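Local coordinates for hypothetical protein TM_1646 (Thermotoga maritima MSB8, PDB 2P61), which is of unknown function but folds as an all-helical DUF327-family protein whose long helices pack along one another, at residues Gln134-Leu138 with Ala139-Glu143. Sequence-based numbering, arbitrary orientation.
Sequences QTINL and AARIE
The carbonyl oxygen of I136, last residue but one before helix 138-153, takes the side-chain N-H of R141: NE lies 2.9 Å from I136 O, with an N-H...O angle of 155°. I136 O sits at the edge of the guanidinium, near its plane, while the donor is tilted about 30° from the plane of the carbonyl. R141 reaches back along the chain because CG stands anti to its own carbonyl carbon (chi1 -75°) and the arm is extended from CG to NE. On the way its CG passes 3.4 Å from N137 O, and farther out NE lies 3.9 Å from I136 CG1, the two side chains crossing at about a right angle. N137 holds the N-cap position in a left-handed backbone conformation, and its side chain makes no capping bond. Its carbonyl accepts the i+4 bond of the first turn: R141 N donates to N137 O at 3.0 Å, nearly straight and in the carbonyl plane. R141 thus binds two consecutive carbonyls, I136 O through NE and N137 O through its backbone N. One residue on, I142 N bonds to L138 O at 3.1 Å. L138 and I142, one turn apart, lie side by side and point the same way, L138 CD1 meeting I142 CD1 at 3.6 Å. This pair is buried between helices: L138 rests on L124 of helix 105-129, and I142 on L67 and V68 of helix 37-69. R141 also touches D123 and K127 of helix 105-129; the acid could favour its positive charge and the lysine disfavour it. The chemistry thus implies a helix start fixed by backbone and arginine N-H groups, with an apolar i/i+4 pair facing helices 105-129 and 37-69.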
ATOM      1  N   GLN A 134      14.137 -15.158  13.625  1.00 69.94           N
ATOM      2  CA  GLN A 134      13.445 -15.549  14.843  1.00 71.36           C
ATOM      3  C   GLN A 134      12.852 -14.453  15.743  1.00 70.88           C
ATOM      4  O   GLN A 134      12.140 -14.788  16.667  1.00 72.43           O
ATOM      5  CB  GLN A 134      14.311 -16.540  15.674  1.00 71.87           C
ATOM      6  CG  GLN A 134      13.908 -18.021  15.361  1.00 76.76           C
ATOM      7  CD  GLN A 134      15.084 -19.005  15.201  1.00 84.61           C
ATOM      8  OE1 GLN A 134      16.264 -18.620  15.258  1.00 89.52           O
ATOM      9  NE2 GLN A 134      14.761 -20.291  15.025  1.00 86.15           N
ATOM     10  N   THR A 135      13.131 -13.167  15.512  1.00 70.39           N
ATOM     11  CA  THR A 135      12.352 -12.058  16.149  1.00 68.42           C
ATOM     12  C   THR A 135      11.586 -11.224  15.128  1.00 66.42           C
ATOM     13  O   THR A 135      10.692 -10.480  15.452  1.00 66.58           O
ATOM     14  CB  THR A 135      13.242 -11.153  16.986  1.00 70.28           C
ATOM     15  OG1 THR A 135      14.427 -10.771  16.246  1.00 70.81           O
ATOM     16  CG2 THR A 135      13.688 -11.923  18.253  1.00 72.81           C
ATOM     17  N   ILE A 136      11.872 -11.411  13.852  1.00 64.83           N
ATOM     18  CA  ILE A 136      11.234 -10.608  12.871  1.00 62.15           C
ATOM     19  C   ILE A 136       9.791 -10.497  13.181  1.00 62.82           C
ATOM     20  O   ILE A 136       9.347  -9.387  13.346  1.00 65.79           O
ATOM     21  CB  ILE A 136      11.559 -10.954  11.418  1.00 61.17           C
ATOM     22  CG1 ILE A 136      11.098  -9.792  10.502  1.00 61.72           C
ATOM     23  CG2 ILE A 136      10.937 -12.177  10.991  1.00 58.09           C
ATOM     24  CD1 ILE A 136      11.687  -9.827   9.115  1.00 57.62           C
ATOM     25  N   ASN A 137       9.034 -11.593  13.316  1.00 62.80           N
ATOM     26  CA  ASN A 137       7.556 -11.483  13.381  1.00 61.52           C
ATOM     27  C   ASN A 137       6.945 -10.945  12.105  1.00 60.16           C
ATOM     28  O   ASN A 137       6.122 -10.011  12.149  1.00 60.69           O
ATOM     29  CB  ASN A 137       7.069 -10.604  14.556  1.00 62.09           C
ATOM     30  CG  ASN A 137       7.258 -11.262  15.888  1.00 63.24           C
ATOM     31  OD1 ASN A 137       7.235 -12.470  16.029  1.00 68.32           O
ATOM     32  ND2 ASN A 137       7.461 -10.471  16.866  1.00 68.79           N
ATOM     33  N   LEU A 138       7.285 -11.587  11.003  1.00 57.83           N
ATOM     34  CA  LEU A 138       6.905 -11.126   9.692  1.00 58.01           C
ATOM     35  C   LEU A 138       5.424 -11.134   9.322  1.00 59.67           C
ATOM     36  O   LEU A 138       5.002 -10.196   8.700  1.00 62.71           O
ATOM     37  CB  LEU A 138       7.707 -11.858   8.616  1.00 57.55           C
ATOM     38  CG  LEU A 138       7.518 -11.489   7.151  1.00 59.10           C
ATOM     39  CD1 LEU A 138       7.871 -10.046   6.851  1.00 55.23           C
ATOM     40  CD2 LEU A 138       8.394 -12.438   6.323  1.00 54.87           C
ATOM     41  N   ALA A 139       4.624 -12.165   9.663  1.00 60.22           N
ATOM     42  CA  ALA A 139       3.230 -12.177   9.373  1.00 57.70           C
ATOM     43  C   ALA A 139       2.707 -10.922  10.013  1.00 60.16           C
ATOM     44  O   ALA A 139       2.051 -10.147   9.321  1.00 61.88           O
ATOM     45  CB  ALA A 139       2.604 -13.351   9.933  1.00 57.05           C
ATOM     46  N   ALA A 140       3.057 -10.634  11.286  1.00 60.92           N
ATOM     47  CA  ALA A 140       2.433  -9.502  12.030  1.00 60.77           C
ATOM     48  C   ALA A 140       2.879  -8.118  11.573  1.00 62.07           C
ATOM     49  O   ALA A 140       2.105  -7.188  11.651  1.00 63.17           O
ATOM     50  CB  ALA A 140       2.658  -9.599  13.492  1.00 57.92           C
ATOM     51  N   ARG A 141       4.147  -7.965  11.195  1.00 62.80           N
ATOM     52  CA  ARG A 141       4.640  -6.761  10.496  1.00 62.29           C
ATOM     53  C   ARG A 141       3.821  -6.507   9.256  1.00 63.36           C
ATOM     54  O   ARG A 141       3.548  -5.361   8.950  1.00 63.68           O
ATOM     55  CB  ARG A 141       6.078  -6.968  10.061  1.00 61.35           C
ATOM     56  CG  ARG A 141       6.973  -6.868  11.227  1.00 59.73           C
ATOM     57  CD  ARG A 141       8.394  -6.791  10.813  1.00 64.88           C
ATOM     58  NE  ARG A 141       9.208  -6.760  12.016  1.00 64.34           N
ATOM     59  CZ  ARG A 141       9.531  -5.646  12.630  1.00 61.91           C
ATOM     60  NH1 ARG A 141       9.187  -4.463  12.113  1.00 59.06           N
ATOM     61  NH2 ARG A 141      10.228  -5.729  13.735  1.00 64.40           N
ATOM     62  N   ILE A 142       3.381  -7.563   8.569  1.00 62.76           N
ATOM     63  CA  ILE A 142       2.546  -7.332   7.416  1.00 63.04           C
ATOM     64  C   ILE A 142       1.018  -7.059   7.686  1.00 64.42           C
ATOM     65  O   ILE A 142       0.401  -6.255   6.992  1.00 66.17           O
ATOM     66  CB  ILE A 142       2.813  -8.432   6.402  1.00 62.68           C
ATOM     67  CG1 ILE A 142       4.227  -8.226   5.809  1.00 61.03           C
ATOM     68  CG2 ILE A 142       1.776  -8.468   5.325  1.00 60.24           C
ATOM     69  CD1 ILE A 142       4.688  -9.513   5.177  1.00 62.28           C
ATOM     70  N   GLU A 143       0.396  -7.672   8.695  1.00 64.04           N
ATOM     71  CA  GLU A 143      -0.942  -7.302   9.000  1.00 62.72           C
ATOM     72  C   GLU A 143      -0.950  -5.822   9.340  1.00 63.13           C
ATOM     73  O   GLU A 143      -1.824  -5.046   8.901  1.00 64.41           O
ATOM     74  CB  GLU A 143      -1.476  -8.179  10.135  1.00 63.56           C
ATOM     75  CG  GLU A 143      -1.921  -9.508   9.532  1.00 65.08           C
ATOM     76  CD  GLU A 143      -1.954 -10.670  10.467  1.00 67.99           C
ATOM     77  OE1 GLU A 143      -1.464 -10.478  11.643  1.00 63.87           O
ATOM     78  OE2 GLU A 143      -2.502 -11.751   9.983  1.00 65.74           O
TER